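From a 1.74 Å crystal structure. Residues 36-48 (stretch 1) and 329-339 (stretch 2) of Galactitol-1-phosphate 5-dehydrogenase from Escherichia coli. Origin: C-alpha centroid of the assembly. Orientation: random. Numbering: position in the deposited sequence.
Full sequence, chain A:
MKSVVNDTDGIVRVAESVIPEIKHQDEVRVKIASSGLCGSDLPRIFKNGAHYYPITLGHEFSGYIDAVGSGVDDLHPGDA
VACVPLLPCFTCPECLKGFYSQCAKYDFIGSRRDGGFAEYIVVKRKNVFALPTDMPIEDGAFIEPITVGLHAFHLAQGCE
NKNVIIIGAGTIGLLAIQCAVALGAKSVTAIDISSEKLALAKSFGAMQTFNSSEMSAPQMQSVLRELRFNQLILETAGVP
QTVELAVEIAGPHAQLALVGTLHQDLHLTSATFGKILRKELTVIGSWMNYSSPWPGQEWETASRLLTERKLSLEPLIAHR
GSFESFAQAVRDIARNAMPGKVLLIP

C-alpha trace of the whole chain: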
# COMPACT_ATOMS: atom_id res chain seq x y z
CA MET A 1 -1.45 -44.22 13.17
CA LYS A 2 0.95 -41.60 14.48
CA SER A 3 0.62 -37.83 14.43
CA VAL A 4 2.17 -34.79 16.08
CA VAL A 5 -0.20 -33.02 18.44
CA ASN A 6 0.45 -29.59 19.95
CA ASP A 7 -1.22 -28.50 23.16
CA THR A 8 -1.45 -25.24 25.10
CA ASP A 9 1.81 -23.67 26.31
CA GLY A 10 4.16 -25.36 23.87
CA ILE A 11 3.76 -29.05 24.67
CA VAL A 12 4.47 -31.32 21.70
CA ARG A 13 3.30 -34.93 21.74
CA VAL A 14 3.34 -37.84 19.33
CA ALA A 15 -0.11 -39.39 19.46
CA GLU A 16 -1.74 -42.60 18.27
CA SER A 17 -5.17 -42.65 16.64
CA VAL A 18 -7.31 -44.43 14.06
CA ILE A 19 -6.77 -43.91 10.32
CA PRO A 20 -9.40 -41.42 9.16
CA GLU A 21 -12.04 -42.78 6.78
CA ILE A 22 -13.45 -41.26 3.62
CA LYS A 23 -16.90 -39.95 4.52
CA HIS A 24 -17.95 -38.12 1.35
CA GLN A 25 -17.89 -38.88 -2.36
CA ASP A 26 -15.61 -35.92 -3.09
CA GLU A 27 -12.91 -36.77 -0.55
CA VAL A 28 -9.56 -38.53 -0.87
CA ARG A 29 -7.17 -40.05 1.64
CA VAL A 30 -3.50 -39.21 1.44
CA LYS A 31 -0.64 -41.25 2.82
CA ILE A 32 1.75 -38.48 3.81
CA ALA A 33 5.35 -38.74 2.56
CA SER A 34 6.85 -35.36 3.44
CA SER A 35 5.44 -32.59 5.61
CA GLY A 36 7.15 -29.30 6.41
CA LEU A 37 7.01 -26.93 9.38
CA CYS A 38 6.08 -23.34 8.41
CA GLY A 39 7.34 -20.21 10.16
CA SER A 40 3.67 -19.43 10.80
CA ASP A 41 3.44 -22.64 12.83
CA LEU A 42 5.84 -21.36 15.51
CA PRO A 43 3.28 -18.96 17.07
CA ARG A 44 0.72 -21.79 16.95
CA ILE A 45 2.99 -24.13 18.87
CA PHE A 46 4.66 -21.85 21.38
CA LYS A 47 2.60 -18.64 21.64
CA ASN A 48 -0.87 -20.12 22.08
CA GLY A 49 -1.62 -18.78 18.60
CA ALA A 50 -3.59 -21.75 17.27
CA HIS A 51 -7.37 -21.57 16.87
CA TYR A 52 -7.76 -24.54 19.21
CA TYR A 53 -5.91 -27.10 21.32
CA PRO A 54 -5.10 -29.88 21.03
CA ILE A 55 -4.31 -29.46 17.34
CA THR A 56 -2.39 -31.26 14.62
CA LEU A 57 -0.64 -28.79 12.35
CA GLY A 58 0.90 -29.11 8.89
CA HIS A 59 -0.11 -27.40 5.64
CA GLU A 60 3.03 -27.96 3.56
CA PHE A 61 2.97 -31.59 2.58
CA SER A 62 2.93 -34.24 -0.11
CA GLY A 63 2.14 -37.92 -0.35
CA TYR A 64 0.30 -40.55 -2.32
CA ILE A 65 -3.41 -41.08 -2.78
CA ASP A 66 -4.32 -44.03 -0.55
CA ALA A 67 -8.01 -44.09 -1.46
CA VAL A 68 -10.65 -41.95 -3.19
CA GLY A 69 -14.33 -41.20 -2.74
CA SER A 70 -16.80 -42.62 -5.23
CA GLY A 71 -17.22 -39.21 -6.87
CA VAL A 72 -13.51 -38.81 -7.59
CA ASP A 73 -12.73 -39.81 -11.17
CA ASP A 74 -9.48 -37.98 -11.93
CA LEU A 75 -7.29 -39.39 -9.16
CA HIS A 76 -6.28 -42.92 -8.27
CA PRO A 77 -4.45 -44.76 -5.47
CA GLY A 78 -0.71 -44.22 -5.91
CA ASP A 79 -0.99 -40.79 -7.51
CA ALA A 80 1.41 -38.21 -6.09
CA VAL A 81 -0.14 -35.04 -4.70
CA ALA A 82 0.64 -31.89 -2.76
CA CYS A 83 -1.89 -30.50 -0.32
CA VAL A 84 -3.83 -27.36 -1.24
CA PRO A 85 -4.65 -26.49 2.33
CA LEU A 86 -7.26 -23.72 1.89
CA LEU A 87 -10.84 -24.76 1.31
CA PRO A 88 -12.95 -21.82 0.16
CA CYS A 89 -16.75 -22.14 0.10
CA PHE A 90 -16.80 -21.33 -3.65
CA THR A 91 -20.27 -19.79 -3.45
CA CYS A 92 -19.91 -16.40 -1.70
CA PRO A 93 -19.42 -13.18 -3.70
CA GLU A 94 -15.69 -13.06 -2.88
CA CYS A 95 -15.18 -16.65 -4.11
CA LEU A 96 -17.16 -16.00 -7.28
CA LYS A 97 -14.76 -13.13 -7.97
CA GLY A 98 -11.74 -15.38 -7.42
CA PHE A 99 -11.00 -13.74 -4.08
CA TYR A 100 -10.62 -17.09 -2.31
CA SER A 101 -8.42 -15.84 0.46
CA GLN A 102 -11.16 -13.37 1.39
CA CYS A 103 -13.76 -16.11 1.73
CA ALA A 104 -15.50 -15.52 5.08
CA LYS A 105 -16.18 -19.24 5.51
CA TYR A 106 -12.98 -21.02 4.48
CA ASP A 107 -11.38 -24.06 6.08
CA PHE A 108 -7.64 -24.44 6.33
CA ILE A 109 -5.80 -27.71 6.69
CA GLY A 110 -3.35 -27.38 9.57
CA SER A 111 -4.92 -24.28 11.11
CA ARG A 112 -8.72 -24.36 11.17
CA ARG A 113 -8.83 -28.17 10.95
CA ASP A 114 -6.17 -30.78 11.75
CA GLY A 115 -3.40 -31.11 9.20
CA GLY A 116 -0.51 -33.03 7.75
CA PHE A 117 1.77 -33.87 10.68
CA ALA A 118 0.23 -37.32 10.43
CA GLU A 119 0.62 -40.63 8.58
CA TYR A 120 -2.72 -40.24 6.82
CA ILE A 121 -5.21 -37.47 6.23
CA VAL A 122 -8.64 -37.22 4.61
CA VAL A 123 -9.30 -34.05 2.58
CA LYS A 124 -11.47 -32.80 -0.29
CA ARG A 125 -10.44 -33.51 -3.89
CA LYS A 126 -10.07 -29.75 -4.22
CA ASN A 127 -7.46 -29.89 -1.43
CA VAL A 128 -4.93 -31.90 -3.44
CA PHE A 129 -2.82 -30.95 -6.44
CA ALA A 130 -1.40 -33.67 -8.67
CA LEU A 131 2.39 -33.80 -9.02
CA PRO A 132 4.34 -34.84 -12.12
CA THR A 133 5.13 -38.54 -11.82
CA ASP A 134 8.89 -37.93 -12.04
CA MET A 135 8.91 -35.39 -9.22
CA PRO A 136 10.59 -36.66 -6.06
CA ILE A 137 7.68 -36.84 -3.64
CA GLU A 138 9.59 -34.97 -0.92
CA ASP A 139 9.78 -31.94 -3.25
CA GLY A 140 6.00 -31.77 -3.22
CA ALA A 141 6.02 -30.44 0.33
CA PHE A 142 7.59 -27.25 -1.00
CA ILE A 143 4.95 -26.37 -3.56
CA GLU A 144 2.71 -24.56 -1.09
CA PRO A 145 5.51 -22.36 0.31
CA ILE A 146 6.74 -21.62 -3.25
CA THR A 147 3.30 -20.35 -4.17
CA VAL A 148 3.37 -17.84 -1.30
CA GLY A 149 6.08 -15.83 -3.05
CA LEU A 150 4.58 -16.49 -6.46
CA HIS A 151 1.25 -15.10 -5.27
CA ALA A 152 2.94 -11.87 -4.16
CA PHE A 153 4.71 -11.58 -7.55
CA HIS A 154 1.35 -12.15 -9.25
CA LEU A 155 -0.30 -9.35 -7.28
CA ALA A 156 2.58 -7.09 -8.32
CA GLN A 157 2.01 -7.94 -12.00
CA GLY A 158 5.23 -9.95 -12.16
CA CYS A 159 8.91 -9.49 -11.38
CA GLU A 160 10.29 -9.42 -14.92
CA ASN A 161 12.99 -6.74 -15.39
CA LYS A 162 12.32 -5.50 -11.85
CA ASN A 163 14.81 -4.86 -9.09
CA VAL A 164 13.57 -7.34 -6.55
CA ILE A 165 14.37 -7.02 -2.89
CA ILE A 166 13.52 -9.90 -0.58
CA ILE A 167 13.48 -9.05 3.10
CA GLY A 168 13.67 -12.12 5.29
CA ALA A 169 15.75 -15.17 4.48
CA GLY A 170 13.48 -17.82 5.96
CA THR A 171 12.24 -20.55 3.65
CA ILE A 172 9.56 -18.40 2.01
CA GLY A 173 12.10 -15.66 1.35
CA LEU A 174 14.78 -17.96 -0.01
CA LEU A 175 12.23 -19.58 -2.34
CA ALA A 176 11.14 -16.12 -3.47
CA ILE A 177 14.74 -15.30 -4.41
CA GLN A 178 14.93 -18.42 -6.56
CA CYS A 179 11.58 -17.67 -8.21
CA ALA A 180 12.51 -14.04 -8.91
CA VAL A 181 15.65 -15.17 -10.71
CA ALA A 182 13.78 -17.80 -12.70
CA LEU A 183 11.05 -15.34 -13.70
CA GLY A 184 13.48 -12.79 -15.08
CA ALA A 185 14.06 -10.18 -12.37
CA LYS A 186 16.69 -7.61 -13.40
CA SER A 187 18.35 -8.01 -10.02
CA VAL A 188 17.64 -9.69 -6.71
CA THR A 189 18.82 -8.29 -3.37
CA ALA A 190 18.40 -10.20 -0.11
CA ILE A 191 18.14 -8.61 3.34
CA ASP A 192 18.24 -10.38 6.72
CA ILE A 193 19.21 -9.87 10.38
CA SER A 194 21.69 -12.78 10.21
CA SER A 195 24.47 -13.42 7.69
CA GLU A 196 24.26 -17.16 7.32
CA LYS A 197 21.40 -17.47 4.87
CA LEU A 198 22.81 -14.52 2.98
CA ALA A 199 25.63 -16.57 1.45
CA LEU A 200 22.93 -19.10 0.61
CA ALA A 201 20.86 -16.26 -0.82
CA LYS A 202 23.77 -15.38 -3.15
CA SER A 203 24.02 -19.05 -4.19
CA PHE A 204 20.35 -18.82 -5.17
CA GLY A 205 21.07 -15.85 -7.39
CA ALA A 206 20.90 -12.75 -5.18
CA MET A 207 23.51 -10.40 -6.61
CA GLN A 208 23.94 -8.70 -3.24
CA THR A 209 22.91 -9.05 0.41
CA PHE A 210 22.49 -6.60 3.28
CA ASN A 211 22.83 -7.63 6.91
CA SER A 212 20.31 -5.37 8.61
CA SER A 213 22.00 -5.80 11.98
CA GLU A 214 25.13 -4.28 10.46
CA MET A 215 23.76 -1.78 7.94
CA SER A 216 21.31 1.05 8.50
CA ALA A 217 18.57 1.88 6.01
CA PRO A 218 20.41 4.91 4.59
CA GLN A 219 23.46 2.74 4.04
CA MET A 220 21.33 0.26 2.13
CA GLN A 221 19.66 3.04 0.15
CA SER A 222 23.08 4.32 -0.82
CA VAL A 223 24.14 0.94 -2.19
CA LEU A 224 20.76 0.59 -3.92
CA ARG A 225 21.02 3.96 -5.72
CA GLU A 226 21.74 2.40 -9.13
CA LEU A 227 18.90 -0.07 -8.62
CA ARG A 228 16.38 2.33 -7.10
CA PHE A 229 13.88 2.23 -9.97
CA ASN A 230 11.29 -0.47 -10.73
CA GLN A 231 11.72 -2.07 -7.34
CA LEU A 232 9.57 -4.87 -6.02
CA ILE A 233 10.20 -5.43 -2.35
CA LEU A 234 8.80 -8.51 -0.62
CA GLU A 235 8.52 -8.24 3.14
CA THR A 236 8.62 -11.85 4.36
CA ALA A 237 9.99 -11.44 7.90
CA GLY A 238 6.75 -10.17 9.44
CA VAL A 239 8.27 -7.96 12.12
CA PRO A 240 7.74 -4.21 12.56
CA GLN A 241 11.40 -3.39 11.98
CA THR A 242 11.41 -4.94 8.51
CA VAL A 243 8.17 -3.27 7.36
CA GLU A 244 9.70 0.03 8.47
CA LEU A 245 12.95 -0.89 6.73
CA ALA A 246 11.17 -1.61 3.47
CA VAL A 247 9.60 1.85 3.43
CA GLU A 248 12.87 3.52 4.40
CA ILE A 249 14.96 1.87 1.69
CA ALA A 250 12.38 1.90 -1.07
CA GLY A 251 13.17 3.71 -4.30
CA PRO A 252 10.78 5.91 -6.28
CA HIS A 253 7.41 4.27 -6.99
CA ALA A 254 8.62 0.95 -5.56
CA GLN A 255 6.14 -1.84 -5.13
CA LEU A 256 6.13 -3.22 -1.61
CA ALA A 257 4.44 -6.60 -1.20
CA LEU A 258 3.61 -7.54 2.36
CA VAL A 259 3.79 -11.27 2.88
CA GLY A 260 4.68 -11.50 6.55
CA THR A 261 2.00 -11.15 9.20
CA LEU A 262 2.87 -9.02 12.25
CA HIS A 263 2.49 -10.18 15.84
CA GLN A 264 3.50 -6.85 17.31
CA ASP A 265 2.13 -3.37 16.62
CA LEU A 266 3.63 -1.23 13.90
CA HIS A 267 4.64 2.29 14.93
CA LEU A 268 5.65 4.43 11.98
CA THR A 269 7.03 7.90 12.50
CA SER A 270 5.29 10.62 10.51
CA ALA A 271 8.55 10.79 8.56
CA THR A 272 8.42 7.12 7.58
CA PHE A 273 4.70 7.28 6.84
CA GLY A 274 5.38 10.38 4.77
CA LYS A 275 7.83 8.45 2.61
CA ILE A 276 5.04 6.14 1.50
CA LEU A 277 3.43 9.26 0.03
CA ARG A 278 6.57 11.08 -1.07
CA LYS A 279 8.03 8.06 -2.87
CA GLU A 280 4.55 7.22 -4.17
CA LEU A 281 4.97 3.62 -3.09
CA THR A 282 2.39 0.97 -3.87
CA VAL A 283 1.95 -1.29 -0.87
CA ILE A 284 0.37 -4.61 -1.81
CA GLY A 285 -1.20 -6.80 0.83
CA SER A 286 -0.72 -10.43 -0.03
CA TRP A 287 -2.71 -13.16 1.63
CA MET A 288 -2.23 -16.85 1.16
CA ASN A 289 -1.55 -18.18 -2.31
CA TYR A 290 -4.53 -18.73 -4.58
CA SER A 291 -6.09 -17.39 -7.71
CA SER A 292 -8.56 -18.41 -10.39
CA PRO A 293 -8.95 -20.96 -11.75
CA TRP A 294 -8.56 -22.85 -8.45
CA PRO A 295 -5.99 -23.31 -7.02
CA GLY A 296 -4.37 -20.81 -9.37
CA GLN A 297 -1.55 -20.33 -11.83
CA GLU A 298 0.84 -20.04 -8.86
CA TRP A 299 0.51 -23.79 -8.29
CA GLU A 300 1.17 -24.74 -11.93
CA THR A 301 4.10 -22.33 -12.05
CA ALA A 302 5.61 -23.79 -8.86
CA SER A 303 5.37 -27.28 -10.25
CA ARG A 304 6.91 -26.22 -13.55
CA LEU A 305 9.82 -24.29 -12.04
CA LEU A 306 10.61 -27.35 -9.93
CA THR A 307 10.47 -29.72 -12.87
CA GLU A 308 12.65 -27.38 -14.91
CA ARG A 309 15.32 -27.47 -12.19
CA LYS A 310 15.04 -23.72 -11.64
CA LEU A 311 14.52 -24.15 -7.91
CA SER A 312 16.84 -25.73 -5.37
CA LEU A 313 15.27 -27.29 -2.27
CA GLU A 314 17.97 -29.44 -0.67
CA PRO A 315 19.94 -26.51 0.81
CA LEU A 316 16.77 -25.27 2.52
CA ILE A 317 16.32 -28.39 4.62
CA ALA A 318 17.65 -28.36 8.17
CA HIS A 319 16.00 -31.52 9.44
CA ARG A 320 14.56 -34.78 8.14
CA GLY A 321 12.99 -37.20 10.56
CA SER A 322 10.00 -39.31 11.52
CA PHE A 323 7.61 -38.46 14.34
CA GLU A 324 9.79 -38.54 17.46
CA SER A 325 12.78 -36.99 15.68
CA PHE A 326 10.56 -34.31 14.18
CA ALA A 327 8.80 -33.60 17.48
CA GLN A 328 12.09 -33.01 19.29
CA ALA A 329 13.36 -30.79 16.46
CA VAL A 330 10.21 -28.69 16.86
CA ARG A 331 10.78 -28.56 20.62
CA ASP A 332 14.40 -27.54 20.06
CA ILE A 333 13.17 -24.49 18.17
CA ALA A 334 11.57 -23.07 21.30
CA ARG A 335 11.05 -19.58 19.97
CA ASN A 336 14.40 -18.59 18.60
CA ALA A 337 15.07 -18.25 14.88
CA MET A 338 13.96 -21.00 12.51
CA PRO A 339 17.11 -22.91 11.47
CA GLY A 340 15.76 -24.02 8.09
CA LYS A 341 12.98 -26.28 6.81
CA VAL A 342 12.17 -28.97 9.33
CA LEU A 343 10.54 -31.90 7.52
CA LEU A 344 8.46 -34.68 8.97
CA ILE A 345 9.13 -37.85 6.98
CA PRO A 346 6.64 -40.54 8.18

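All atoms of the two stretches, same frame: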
# COMPACT_ATOMS: atom_id res chain seq x y z
N GLY A 36 6.24 -30.31 5.90
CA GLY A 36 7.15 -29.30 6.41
C GLY A 36 6.56 -28.41 7.48
O GLY A 36 5.36 -28.17 7.48
N LEU A 37 7.41 -27.93 8.39
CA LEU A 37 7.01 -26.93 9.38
C LEU A 37 7.17 -25.51 8.84
O LEU A 37 8.26 -25.13 8.43
CB LEU A 37 7.84 -27.09 10.65
CG LEU A 37 7.54 -26.16 11.83
CD1 LEU A 37 6.29 -26.64 12.55
CD2 LEU A 37 8.72 -26.09 12.79
N CYS A 38 6.08 -24.74 8.87
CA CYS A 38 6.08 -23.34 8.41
C CYS A 38 6.47 -22.38 9.54
O CYS A 38 6.22 -22.65 10.71
CB CYS A 38 4.69 -22.99 7.86
SG CYS A 38 4.52 -21.35 7.06
N GLY A 39 7.08 -21.26 9.19
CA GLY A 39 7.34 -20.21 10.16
C GLY A 39 6.09 -19.79 10.91
O GLY A 39 6.13 -19.48 12.11
N SER A 40 4.95 -19.81 10.22
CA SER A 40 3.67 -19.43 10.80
C SER A 40 3.20 -20.43 11.85
O SER A 40 2.30 -20.12 12.64
CB SER A 40 2.61 -19.30 9.71
OG SER A 40 2.41 -20.54 9.05
N ASP A 41 3.80 -21.61 11.87
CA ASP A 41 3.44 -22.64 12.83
C ASP A 41 4.03 -22.36 14.21
O ASP A 41 3.49 -22.78 15.23
CB ASP A 41 3.90 -24.03 12.34
CG ASP A 41 3.03 -24.57 11.22
OD1 ASP A 41 1.80 -24.31 11.23
OD2 ASP A 41 3.56 -25.28 10.32
N LEU A 42 5.14 -21.63 14.25
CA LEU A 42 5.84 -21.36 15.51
C LEU A 42 4.95 -20.63 16.53
O LEU A 42 4.91 -21.04 17.69
CB LEU A 42 7.13 -20.58 15.25
CG LEU A 42 8.40 -21.40 14.99
CD1 LEU A 42 8.18 -22.43 13.90
CD2 LEU A 42 9.57 -20.50 14.64
N PRO A 43 4.23 -19.56 16.11
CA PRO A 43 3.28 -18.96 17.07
C PRO A 43 2.17 -19.92 17.50
O PRO A 43 1.66 -19.80 18.62
CB PRO A 43 2.69 -17.78 16.28
CG PRO A 43 3.70 -17.46 15.25
CD PRO A 43 4.33 -18.77 14.87
N ARG A 44 1.79 -20.85 16.63
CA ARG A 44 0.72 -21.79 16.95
C ARG A 44 1.16 -22.78 18.00
O ARG A 44 0.38 -23.21 18.84
CB ARG A 44 0.25 -22.55 15.70
CG ARG A 44 -0.34 -21.65 14.62
CD ARG A 44 -0.88 -22.46 13.43
NE ARG A 44 -1.36 -21.57 12.37
CZ ARG A 44 -0.75 -21.37 11.21
NH1 ARG A 44 0.37 -22.03 10.92
NH2 ARG A 44 -1.26 -20.52 10.33
N ILE A 45 2.44 -23.14 17.96
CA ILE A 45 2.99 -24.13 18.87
C ILE A 45 3.36 -23.51 20.21
O ILE A 45 3.02 -24.04 21.27
CB ILE A 45 4.24 -24.81 18.26
CG1 ILE A 45 3.87 -25.48 16.94
CG2 ILE A 45 4.82 -25.82 19.23
CD1 ILE A 45 5.07 -25.93 16.12
N PHE A 46 4.04 -22.37 20.17
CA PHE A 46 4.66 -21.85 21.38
C PHE A 46 3.96 -20.64 21.98
O PHE A 46 4.15 -20.35 23.17
CB PHE A 46 6.12 -21.51 21.10
CG PHE A 46 6.95 -22.71 20.75
CD1 PHE A 46 7.46 -23.52 21.74
CD2 PHE A 46 7.18 -23.04 19.42
CE1 PHE A 46 8.21 -24.64 21.42
CE2 PHE A 46 7.94 -24.16 19.10
CZ PHE A 46 8.45 -24.95 20.10
N LYS A 47 3.18 -19.91 21.18
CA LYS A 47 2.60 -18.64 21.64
C LYS A 47 1.09 -18.70 21.78
O LYS A 47 0.42 -17.66 21.69
CB LYS A 47 2.97 -17.48 20.70
CG LYS A 47 4.45 -17.15 20.58
CD LYS A 47 5.30 -17.83 21.65
CE LYS A 47 5.79 -16.93 22.76
NZ LYS A 47 6.38 -17.78 23.84
N ASN A 48 0.56 -19.90 21.99
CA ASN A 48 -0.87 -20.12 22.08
C ASN A 48 -1.63 -19.42 20.95
O ASN A 48 -2.68 -18.82 21.17
CB ASN A 48 -1.40 -19.68 23.45
CG ASN A 48 -0.93 -20.59 24.57
OD1 ASN A 48 -0.62 -21.77 24.34
ND2 ASN A 48 -0.85 -20.06 25.78
N ALA A 329 12.83 -31.90 17.26
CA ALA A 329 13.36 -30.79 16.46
C ALA A 329 12.48 -29.55 16.63
O ALA A 329 12.98 -28.44 16.78
CB ALA A 329 13.44 -31.17 14.98
N VAL A 330 11.17 -29.76 16.60
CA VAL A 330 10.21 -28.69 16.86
C VAL A 330 10.42 -28.11 18.25
O VAL A 330 10.49 -26.90 18.42
CB VAL A 330 8.76 -29.19 16.71
CG1 VAL A 330 7.79 -28.11 17.14
CG2 VAL A 330 8.49 -29.63 15.28
N ARG A 331 10.52 -28.99 19.25
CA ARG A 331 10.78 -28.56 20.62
C ARG A 331 12.08 -27.76 20.73
O ARG A 331 12.14 -26.77 21.45
CB ARG A 331 10.82 -29.77 21.57
CG ARG A 331 9.44 -30.35 21.89
CD ARG A 331 9.51 -31.43 22.97
NE ARG A 331 9.97 -32.71 22.45
CZ ARG A 331 9.17 -33.75 22.21
NH1 ARG A 331 7.88 -33.68 22.47
NH2 ARG A 331 9.68 -34.88 21.73
N ASP A 332 13.10 -28.19 19.99
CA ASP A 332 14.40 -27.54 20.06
C ASP A 332 14.36 -26.12 19.51
O ASP A 332 15.22 -25.30 19.81
CB ASP A 332 15.46 -28.35 19.30
CG ASP A 332 15.81 -29.65 20.00
OD1 ASP A 332 15.66 -29.72 21.24
OD2 ASP A 332 16.24 -30.60 19.31
N ILE A 333 13.34 -25.83 18.70
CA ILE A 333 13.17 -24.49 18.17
C ILE A 333 12.89 -23.50 19.29
O ILE A 333 13.36 -22.36 19.25
CB ILE A 333 12.03 -24.42 17.14
CG1 ILE A 333 12.28 -25.38 15.98
CG2 ILE A 333 11.85 -23.00 16.61
CD1 ILE A 333 13.67 -25.31 15.45
N ALA A 334 12.14 -23.96 20.29
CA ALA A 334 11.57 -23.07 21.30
C ALA A 334 10.92 -21.90 20.57
O ALA A 334 10.05 -22.10 19.73
CB ALA A 334 12.63 -22.59 22.28
N ARG A 335 11.36 -20.68 20.86
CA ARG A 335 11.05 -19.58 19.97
C ARG A 335 12.25 -18.70 19.69
O ARG A 335 12.23 -17.49 19.94
CB ARG A 335 9.91 -18.73 20.49
CG ARG A 335 9.19 -18.05 19.35
CD ARG A 335 7.91 -17.48 19.85
NE ARG A 335 7.55 -16.19 19.28
CZ ARG A 335 7.72 -15.03 19.91
NH1 ARG A 335 8.27 -15.00 21.12
NH2 ARG A 335 7.35 -13.90 19.32
N ASN A 336 13.29 -19.32 19.17
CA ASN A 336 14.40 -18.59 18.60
C ASN A 336 14.17 -18.56 17.10
O ASN A 336 13.04 -18.76 16.64
CB ASN A 336 15.72 -19.25 18.97
CG ASN A 336 15.87 -19.43 20.48
OD1 ASN A 336 16.01 -20.55 20.97
ND2 ASN A 336 15.82 -18.33 21.21
N ALA A 337 15.22 -18.30 16.33
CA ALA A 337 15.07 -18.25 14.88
C ALA A 337 14.89 -19.65 14.31
O ALA A 337 15.45 -20.63 14.82
CB ALA A 337 16.28 -17.57 14.25
N MET A 338 14.08 -19.76 13.26
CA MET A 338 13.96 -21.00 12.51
C MET A 338 15.31 -21.30 11.85
O MET A 338 15.89 -20.44 11.20
CB MET A 338 12.85 -20.90 11.46
CG MET A 338 12.53 -22.21 10.74
SD MET A 338 11.28 -23.22 11.57
CE MET A 338 9.81 -22.66 10.72
N PRO A 339 15.82 -22.53 12.04
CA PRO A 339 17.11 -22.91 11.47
C PRO A 339 17.05 -23.12 9.95
O PRO A 339 17.99 -22.80 9.23
CB PRO A 339 17.43 -24.22 12.19
CG PRO A 339 16.08 -24.80 12.50
CD PRO A 339 15.20 -23.62 12.81

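The two stretches, nearly 300 residues apart in sequence, meet through a largely apolar contact that buries 596 Å² and includes no hydrogen bond between them. Helix 41-46 and helix 329-333 run almost perpendicular, at 87°, and their axes come no closer than 11.0 Å. Side chains therefore fill the space between them, and the loop after the second helix supplies much of the surface.

Met 338 gives up the most area. Its CA-to-CB bond points toward stretch 1, and chi1 t with chi2 p carries the thioether to the turn before helix 41-46. The terminal methyl CE lies 3.4 Å from Gly 39 N, 3.7 Å from Leu 37 O and 3.6 Å from Leu 42 CD1, so it packs against backbone as well as side chain. Gly 39 has no side chain here, although the site would have room for a CB. Leu 37, t at chi1 and p at chi2, places CD2 4.0 Å from Met 338 SD and 4.3 Å from Val 330 CG2, and so bridges the loop and the helix of stretch 2.

Leu 42 has chi1 at -89°, displaced from the centre of the m well, with chi2 p. This conformation divides its methyls between two neighbours: CD1 faces Met 338 CE, while CD2 lies 3.9 Å from Ile 333 CG2. One turn on, Ile 45 (m, t) extends CD1 to 3.6 Å from Val 330 CG1. Val 330 itself sets off sideways, but its t rotamer leaves CG1 facing Ile 45 and CG2 on the side of Leu 37.

Phe 46, with chi1 m and chi2 -82°, lays its ring against the last turn of helix 329-333 and the residue after it, among backbone carbonyl oxygens. Ala 334 O sits over one face, 3.0 Å from Phe 46 CE2, while Val 330 O approaches the edge near the ring plane, 3.3 Å from Phe 46 CZ. Aromatic hydrogens carry a slight positive charge, so the edge approach is electrostatically reasonable; the carbonyl over the face gains no such benefit. Ala 334 O is buried by the contact and finds no polar partner in the model. Ala 334 has left helical geometry with positive phi (47°), and high B factors here and in the next two residues counsel caution about such short distances.

At the margin, Arg 335 starts sideways but its end comes nearer to stretch 1. Its CD lies 3.2 Å from Lys 47 CD, and Lys 47 CG covers one face of the guanidinium. The CD-to-CD approach is tighter than ordinary van der Waals contact and involves the poorly ordered Arg 335; Lys 47 NZ also lies 4.3 Å from Arg 335 NH1, two like charges with no counter-ion between the stretches. Lys 47 is modelled with chi2 at -13°, nearly eclipsed, and chi3 at -105°, both outside the usual wells; its NZ makes a weak hydrogen bond to Phe 46 O (3.5 Å).

Behind this surface, polar groups brace the turn: Cys 38 SG caps Ser 40 N at 3.5 Å, Asp 41 OD2 accepts from Cys 38 N at 3.0 Å, and Asp 41 OD1 forms a salt bridge with Arg 44 NH1 at 2.7 Å.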